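Local coordinates for protein farnesyl diphosphate phosphatase YisP (Bacillus subtilis subsp. subtilis, PDB 3WE9) that hydrolyses farnesyl diphosphate to farnesol and diphosphate, preferring it to the geranyl and geranylgeranyl diphosphates, and takes part in biofilm formation, at residues 245-248 with 249-253; 203-206 with 207-211; 19-22 with 23-27. One frame throughout, in Å; residues are numbered along the deposited sequence.

Contact 1: 245-248 with 249-253; sequences LEKI and RAKQH
Arg249 NH1 donates to Glu246 OE1 at 2.7 Å, a salt bridge between residues three apart on the helix. The carboxylate and guanidinium planes stand 88° apart: OE1 lies at the guanidinium edge, close to its plane, while NH1 meets OE1 from above the carboxylate plane. Glu246 reaches this point by a bend at chi2 (-68°), which folds the carboxylate back toward the arginine, whose chain runs extended from CG to NE. On its way the Arg249 chain passes the backbone of the preceding turn, CG lying 3.3 Å from Leu245 O, and NH1 ends 4.0 Å from Leu245 CB. The guanidinium has further mates on helix 199-221: NE pairs with Glu206 and NH1 also with Glu213, so three carboxylates surround one positive charge, which would probably stabilise it. A leucine in place of Arg249 would probably leave Glu246, Glu206 and Glu213 without their shared counter-charge and set the Glu246 carboxylate free to turn. Beyond Ala250, whose N still bonds to Glu246 O, the chain leaves the helix at Lys251. Lys251 N bonds to Lys247 O at 2.8 Å and more weakly to Ile248 O. Ile248 O also takes the N-H of His253 at 2.9 Å and sits over one face of the His253 imidazole, whose NE2 bonds to Glu206. With Gln252, at positive phi, as the C-prime residue and its N bonded to Arg249 O at 3.2 Å, the turn is a Schellman motif closing the C-terminal end of helix 228-250.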
loop_
_atom_site.group_PDB
_atom_site.type_symbol
_atom_site.label_atom_id
_atom_site.label_comp_id
_atom_site.label_asym_id
_atom_site.label_seq_id
_atom_site.Cartn_x
_atom_site.Cartn_y
_atom_site.Cartn_z
ATOM N N LEU A 245 -4.789 -6.430 -9.751
ATOM C CA LEU A 245 -3.935 -6.820 -10.869
ATOM C C LEU A 245 -4.740 -7.585 -11.918
ATOM O O LEU A 245 -4.547 -7.403 -13.125
ATOM C CB LEU A 245 -2.772 -7.687 -10.372
ATOM C CG LEU A 245 -1.759 -6.955 -9.484
ATOM C CD1 LEU A 245 -0.777 -7.942 -8.886
ATOM C CD2 LEU A 245 -1.036 -5.892 -10.307
ATOM N N GLU A 246 -5.647 -8.444 -11.462
ATOM C CA GLU A 246 -6.467 -9.207 -12.398
ATOM C C GLU A 246 -7.417 -8.288 -13.173
ATOM O O GLU A 246 -7.629 -8.478 -14.374
ATOM C CB GLU A 246 -7.253 -10.288 -11.648
ATOM C CG GLU A 246 -6.367 -11.334 -10.984
ATOM C CD GLU A 246 -5.628 -12.225 -11.984
ATOM O OE1 GLU A 246 -4.874 -11.700 -12.838
ATOM O OE2 GLU A 246 -5.802 -13.464 -11.914
ATOM N N LYS A 247 -7.969 -7.282 -12.500
ATOM C CA LYS A 247 -8.884 -6.347 -13.152
ATOM C C LYS A 247 -8.155 -5.566 -14.239
ATOM O O LYS A 247 -8.676 -5.356 -15.338
ATOM C CB LYS A 247 -9.481 -5.365 -12.134
ATOM C CG LYS A 247 -10.512 -4.410 -12.748
ATOM C CD LYS A 247 -11.184 -3.514 -11.713
ATOM C CE LYS A 247 -12.246 -2.630 -12.373
ATOM N NZ LYS A 247 -12.971 -1.770 -11.399
ATOM N N ILE A 248 -6.943 -5.126 -13.920
ATOM C CA ILE A 248 -6.138 -4.375 -14.874
ATOM C C ILE A 248 -5.914 -5.232 -16.121
ATOM O O ILE A 248 -6.035 -4.748 -17.247
ATOM C CB ILE A 248 -4.777 -3.974 -14.243
ATOM C CG1 ILE A 248 -5.027 -3.015 -13.067
ATOM C CG2 ILE A 248 -3.878 -3.324 -15.296
ATOM C CD1 ILE A 248 -3.784 -2.652 -12.260
ATOM N N ARG A 249 -5.599 -6.506 -15.917
ATOM C CA ARG A 249 -5.379 -7.411 -17.039
ATOM C C ARG A 249 -6.671 -7.559 -17.842
ATOM O O ARG A 249 -6.649 -7.579 -19.072
ATOM C CB ARG A 249 -4.918 -8.779 -16.537
ATOM C CG ARG A 249 -3.501 -8.771 -15.988
ATOM C CD ARG A 249 -3.120 -10.108 -15.365
ATOM N NE ARG A 249 -1.739 -10.089 -14.892
ATOM C CZ ARG A 249 -1.360 -10.452 -13.673
ATOM N NH1 ARG A 249 -2.259 -10.872 -12.788
ATOM N NH2 ARG A 249 -0.082 -10.383 -13.335
ATOM N N ALA A 250 -7.789 -7.654 -17.127
ATOM C CA ALA A 250 -9.107 -7.799 -17.738
ATOM C C ALA A 250 -9.486 -6.562 -18.540
ATOM O O ALA A 250 -10.255 -6.636 -19.502
ATOM C CB ALA A 250 -10.159 -8.056 -16.652
ATOM N N LYS A 251 -8.948 -5.418 -18.141
ATOM C CA LYS A 251 -9.247 -4.181 -18.835
ATOM C C LYS A 251 -8.127 -3.756 -19.771
ATOM O O LYS A 251 -7.896 -2.567 -19.988
ATOM C CB LYS A 251 -9.549 -3.074 -17.834
ATOM C CG LYS A 251 -10.712 -3.386 -16.901
ATOM C CD LYS A 251 -12.011 -3.550 -17.662
ATOM C CE LYS A 251 -13.170 -3.816 -16.714
ATOM N NZ LYS A 251 -14.443 -3.997 -17.465
ATOM N N GLN A 252 -7.420 -4.751 -20.293
ATOM C CA GLN A 252 -6.366 -4.533 -21.273
ATOM C C GLN A 252 -5.216 -3.602 -20.893
ATOM O O GLN A 252 -4.693 -2.889 -21.747
ATOM C CB GLN A 252 -7.007 -4.041 -22.573
ATOM C CG GLN A 252 -8.272 -4.812 -22.954
ATOM C CD GLN A 252 -8.085 -6.318 -22.892
ATOM O OE1 GLN A 252 -8.555 -6.984 -21.961
ATOM N NE2 GLN A 252 -7.391 -6.864 -23.882
ATOM N N HIS A 253 -4.827 -3.604 -19.624
ATOM C CA HIS A 253 -3.708 -2.777 -19.168
ATOM C C HIS A 253 -3.848 -1.305 -19.556
ATOM O O HIS A 253 -2.851 -0.619 -19.756
ATOM C CB HIS A 253 -2.398 -3.316 -19.756
ATOM C CG HIS A 253 -2.123 -4.747 -19.412
ATOM N ND1 HIS A 253 -2.582 -5.800 -20.176
ATOM C CD2 HIS A 253 -1.461 -5.301 -18.368
ATOM C CE1 HIS A 253 -2.213 -6.941 -19.618
ATOM N NE2 HIS A 253 -1.531 -6.665 -18.519
#

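Contact 2: 203-206 with 207-211; sequences MTWE and YIAFE
Regular i to i+4 backbone bonds join 203-206 to 207-211, from Tyr207 N to Met203 O, Ile208 N to Thr204 O, Ala209 N to Trp205 O and Phe210 N to Glu206 O. This is an unbroken alpha-helical run within helix 199-221 of the all-helical squalene/phytoene synthase fold. The Ala209 N bond to Trp205 O is 2.8 Å long. The same two residues make the main side-chain contact: with CG anti to the backbone N (chi1 -170°), the Trp205 indole carries its six-membered ring to the Ala209 methyl one turn on. Ala209 CB stands 4.2 Å from that ring's centroid, 29° off the ring normal, an off-centre CH-pi contact. The indole is pinned at its other end by NE1 bonding to Leu165 O, while Leu245 and Ile248 of helix 228-250 pack against it. Glu206, bent at chi2 (-65°), brings its CG to the indole edge, in the ring plane, and OE1 to 4.0 Å from Ala209 CB; its other oxygen, OE2, is taken up by the Arg249 and His253 groups. On the side facing helix 179-185 and helix 118-140, Thr204 and Ile208 follow one another along the helix. Thr204 OG1 bonds back to Ala200 O, and its methyl CG2 lies 4.4 Å from Ile208 CD1.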
loop_
_atom_site.group_PDB
_atom_site.type_symbol
_atom_site.label_atom_id
_atom_site.label_comp_id
_atom_site.label_asym_id
_atom_site.label_seq_id
_atom_site.Cartn_x
_atom_site.Cartn_y
_atom_site.Cartn_z
ATOM N N MET A 203 4.364 -6.600 -21.682
ATOM C CA MET A 203 5.466 -7.435 -21.207
ATOM C C MET A 203 6.214 -6.711 -20.088
ATOM O O MET A 203 6.623 -7.325 -19.104
ATOM C CB MET A 203 6.431 -7.761 -22.349
ATOM C CG MET A 203 5.869 -8.784 -23.319
ATOM S SD MET A 203 7.008 -9.119 -24.660
ATOM C CE MET A 203 8.026 -10.408 -23.919
ATOM N N THR A 204 6.384 -5.401 -20.251
ATOM C CA THR A 204 7.055 -4.573 -19.256
ATOM C C THR A 204 6.221 -4.574 -17.975
ATOM O O THR A 204 6.734 -4.799 -16.877
ATOM C CB THR A 204 7.197 -3.117 -19.758
ATOM O OG1 THR A 204 8.049 -3.095 -20.913
ATOM C CG2 THR A 204 7.788 -2.215 -18.658
ATOM N N TRP A 205 4.923 -4.341 -18.133
ATOM C CA TRP A 205 4.002 -4.304 -17.006
ATOM C C TRP A 205 3.955 -5.647 -16.277
ATOM O O TRP A 205 4.019 -5.691 -15.054
ATOM C CB TRP A 205 2.599 -3.936 -17.504
ATOM C CG TRP A 205 1.614 -3.635 -16.426
ATOM C CD1 TRP A 205 1.297 -2.404 -15.923
ATOM C CD2 TRP A 205 0.776 -4.578 -15.742
ATOM N NE1 TRP A 205 0.307 -2.519 -14.973
ATOM C CE2 TRP A 205 -0.029 -3.840 -14.839
ATOM C CE3 TRP A 205 0.628 -5.968 -15.803
ATOM C CZ2 TRP A 205 -0.977 -4.453 -14.006
ATOM C CZ3 TRP A 205 -0.321 -6.582 -14.969
ATOM C CH2 TRP A 205 -1.106 -5.819 -14.084
ATOM N N GLU A 206 3.837 -6.737 -17.031
ATOM C CA GLU A 206 3.772 -8.068 -16.432
ATOM C C GLU A 206 5.079 -8.457 -15.734
ATOM O O GLU A 206 5.072 -9.176 -14.737
ATOM C CB GLU A 206 3.404 -9.112 -17.494
ATOM C CG GLU A 206 1.955 -9.015 -18.013
ATOM C CD GLU A 206 0.905 -9.308 -16.939
ATOM O OE1 GLU A 206 1.276 -9.812 -15.859
ATOM O OE2 GLU A 206 -0.298 -9.044 -17.176
ATOM N N TYR A 207 6.199 -7.971 -16.253
ATOM C CA TYR A 207 7.494 -8.278 -15.650
ATOM C C TYR A 207 7.543 -7.696 -14.237
ATOM O O TYR A 207 8.048 -8.335 -13.312
ATOM C CB TYR A 207 8.630 -7.702 -16.499
ATOM C CG TYR A 207 10.003 -8.238 -16.142
ATOM C CD1 TYR A 207 10.401 -9.514 -16.545
ATOM C CD2 TYR A 207 10.906 -7.467 -15.412
ATOM C CE1 TYR A 207 11.671 -10.008 -16.233
ATOM C CE2 TYR A 207 12.177 -7.949 -15.092
ATOM C CZ TYR A 207 12.553 -9.219 -15.509
ATOM O OH TYR A 207 13.814 -9.689 -15.218
ATOM N N ILE A 208 7.012 -6.484 -14.079
ATOM C CA ILE A 208 6.975 -5.816 -12.780
ATOM C C ILE A 208 5.875 -6.443 -11.911
ATOM O O ILE A 208 6.052 -6.622 -10.704
ATOM C CB ILE A 208 6.709 -4.291 -12.949
ATOM C CG1 ILE A 208 7.817 -3.671 -13.811
ATOM C CG2 ILE A 208 6.651 -3.593 -11.583
ATOM C CD1 ILE A 208 7.544 -2.234 -14.231
ATOM N N ALA A 209 4.744 -6.789 -12.528
ATOM C CA ALA A 209 3.639 -7.404 -11.786
ATOM C C ALA A 209 4.085 -8.757 -11.205
ATOM O O ALA A 209 3.635 -9.169 -10.130
ATOM C CB ALA A 209 2.420 -7.595 -12.709
ATOM N N PHE A 210 4.972 -9.440 -11.924
ATOM C CA PHE A 210 5.499 -10.732 -11.480
ATOM C C PHE A 210 6.176 -10.574 -10.112
ATOM O O PHE A 210 5.999 -11.405 -9.215
ATOM C CB PHE A 210 6.509 -11.269 -12.503
ATOM C CG PHE A 210 6.985 -12.660 -12.210
ATOM C CD1 PHE A 210 6.286 -13.765 -12.685
ATOM C CD2 PHE A 210 8.122 -12.868 -11.436
ATOM C CE1 PHE A 210 6.712 -15.061 -12.395
ATOM C CE2 PHE A 210 8.558 -14.163 -11.137
ATOM C CZ PHE A 210 7.849 -15.258 -11.619
ATOM N N GLU A 211 6.962 -9.510 -9.964
ATOM C CA GLU A 211 7.641 -9.216 -8.705
ATOM C C GLU A 211 6.626 -8.918 -7.599
ATOM O O GLU A 211 6.729 -9.437 -6.488
ATOM C CB GLU A 211 8.561 -8.004 -8.884
ATOM C CG GLU A 211 9.788 -8.285 -9.738
ATOM C CD GLU A 211 10.942 -8.854 -8.923
ATOM O OE1 GLU A 211 10.684 -9.483 -7.875
ATOM O OE2 GLU A 211 12.110 -8.671 -9.334
#

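Contact 3: 19-22 with 23-27; sequences GQIV and GEYAP
Gly23 makes the first bond of the last turn, its N donating to Gly19 O at 2.9 Å, and with it the C-terminal end of helix 6-25 begins to close. This long helix of the all-helical squalene/phytoene synthase fold stops at Tyr25, and Ala26 joins it to helix 27-33. Glu24 follows with a split backbone N-H: it gives a weak bond to Gln20 O and a second bond to Ile21 O, reaching the latter from well above the carbonyl plane. The Glu24 chain is extended beyond CG and sets its CD 4.1 Å above one face of the Tyr25 ring, offset toward the rim. Ile21 O also accepts from Tyr25 N at 2.9 Å, a straight bond of 165° that runs nearly along the C=O axis. Two N-H groups thus grip one carbonyl, one in the i to i+3 spacing and one in the i to i+4 spacing, as the helix tightens toward its end. The Tyr25 side chain turns back beside its own backbone N (chi1 -61°), which brings the ring alongside Ile21. Ile21 CG2 meets the ring at its edge and in its plane, 3.9 Å from Tyr25 CD2. The same ring stacks on His52 of helix 38-54, which Ile21 touches as well. Val22, the next residue along, packs on Leu48 and Ser49 of that same helix. Ala26 is both the first residue to leave helical angles and the N-cap position of helix 27-33, which opens with Pro27. Ala26 N gives a weak bond to Val22 O, and Ala26 CB lies 4.3 Å from Val22 CG1.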
loop_
_atom_site.group_PDB
_atom_site.type_symbol
_atom_site.label_atom_id
_atom_site.label_comp_id
_atom_site.label_asym_id
_atom_site.label_seq_id
_atom_site.Cartn_x
_atom_site.Cartn_y
_atom_site.Cartn_z
ATOM N N GLY A 19 -9.990 8.056 10.069
ATOM C CA GLY A 19 -10.764 7.033 9.383
ATOM C C GLY A 19 -11.477 7.549 8.142
ATOM O O GLY A 19 -11.619 6.825 7.153
ATOM N N GLN A 20 -11.930 8.799 8.199
ATOM C CA GLN A 20 -12.619 9.432 7.075
ATOM C C GLN A 20 -11.630 9.540 5.917
ATOM O O GLN A 20 -11.956 9.247 4.768
ATOM C CB GLN A 20 -13.087 10.835 7.469
ATOM C CG GLN A 20 -13.829 10.916 8.795
ATOM C CD GLN A 20 -15.318 10.656 8.667
ATOM O OE1 GLN A 20 -15.740 9.615 8.163
ATOM N NE2 GLN A 20 -16.125 11.608 9.131
ATOM N N ILE A 21 -10.416 9.971 6.246
ATOM C CA ILE A 21 -9.335 10.129 5.280
ATOM C C ILE A 21 -9.001 8.821 4.572
ATOM O O ILE A 21 -9.089 8.724 3.347
ATOM C CB ILE A 21 -8.047 10.645 5.974
ATOM C CG1 ILE A 21 -8.230 12.106 6.395
ATOM C CG2 ILE A 21 -6.847 10.486 5.053
ATOM C CD1 ILE A 21 -7.018 12.702 7.090
ATOM N N VAL A 22 -8.607 7.816 5.347
ATOM C CA VAL A 22 -8.250 6.526 4.776
ATOM C C VAL A 22 -9.420 5.963 3.983
ATOM O O VAL A 22 -9.237 5.404 2.906
ATOM C CB VAL A 22 -7.842 5.512 5.879
ATOM C CG1 VAL A 22 -7.451 4.186 5.247
ATOM C CG2 VAL A 22 -6.683 6.074 6.700
ATOM N N GLY A 23 -10.626 6.122 4.517
ATOM C CA GLY A 23 -11.798 5.610 3.835
ATOM C C GLY A 23 -12.003 6.270 2.485
ATOM O O GLY A 23 -12.563 5.671 1.566
ATOM N N GLU A 24 -11.532 7.506 2.362
ATOM C CA GLU A 24 -11.680 8.259 1.125
ATOM C C GLU A 24 -10.570 8.001 0.114
ATOM O O GLU A 24 -10.840 7.829 -1.076
ATOM C CB GLU A 24 -11.742 9.756 1.433
ATOM C CG GLU A 24 -12.055 10.619 0.224
ATOM C CD GLU A 24 -12.212 12.083 0.580
ATOM O OE1 GLU A 24 -12.999 12.391 1.504
ATOM O OE2 GLU A 24 -11.557 12.927 -0.068
ATOM N N TYR A 25 -9.328 7.966 0.587
ATOM C CA TYR A 25 -8.187 7.762 -0.297
ATOM C C TYR A 25 -7.668 6.329 -0.432
ATOM O O TYR A 25 -6.714 6.079 -1.169
ATOM C CB TYR A 25 -7.053 8.688 0.138
ATOM C CG TYR A 25 -7.431 10.150 0.053
ATOM C CD1 TYR A 25 -7.657 10.757 -1.182
ATOM C CD2 TYR A 25 -7.585 10.922 1.205
ATOM C CE1 TYR A 25 -8.029 12.098 -1.271
ATOM C CE2 TYR A 25 -7.959 12.265 1.129
ATOM C CZ TYR A 25 -8.179 12.845 -0.113
ATOM O OH TYR A 25 -8.553 14.168 -0.200
ATOM N N ALA A 26 -8.292 5.391 0.270
ATOM C CA ALA A 26 -7.877 3.990 0.201
ATOM C C ALA A 26 -9.017 3.094 0.665
ATOM O O ALA A 26 -8.882 2.348 1.634
ATOM C CB ALA A 26 -6.639 3.764 1.065
ATOM N N PRO A 27 -10.162 3.154 -0.035
ATOM C CA PRO A 27 -11.357 2.365 0.279
ATOM C C PRO A 27 -11.074 0.879 0.489
ATOM O O PRO A 27 -11.620 0.261 1.400
ATOM C CB PRO A 27 -12.258 2.612 -0.929
ATOM C CG PRO A 27 -11.865 3.989 -1.359
ATOM C CD PRO A 27 -10.366 3.931 -1.270
#

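In the fold
From the N terminus, contact 3 comes first, closing the last turn of helix 6-25 where the chain turns into helix 27-33 and borders helix 38-54. Contact 2 follows within helix 199-221, and contact 1 ends the next long helix, 228-250. The three are in series: each is a local turn, and none nests in or crosses another. Contacts 1 and 2, with centres 12 Å apart, touch directly through a polar and an apolar patch, and so join helix 228-250 to helix 199-221, its predecessor in the chain. Contact 3 lies across the chain's centre from contact 2, their nearest atoms about 18 Å apart, and does not touch contact 1 either.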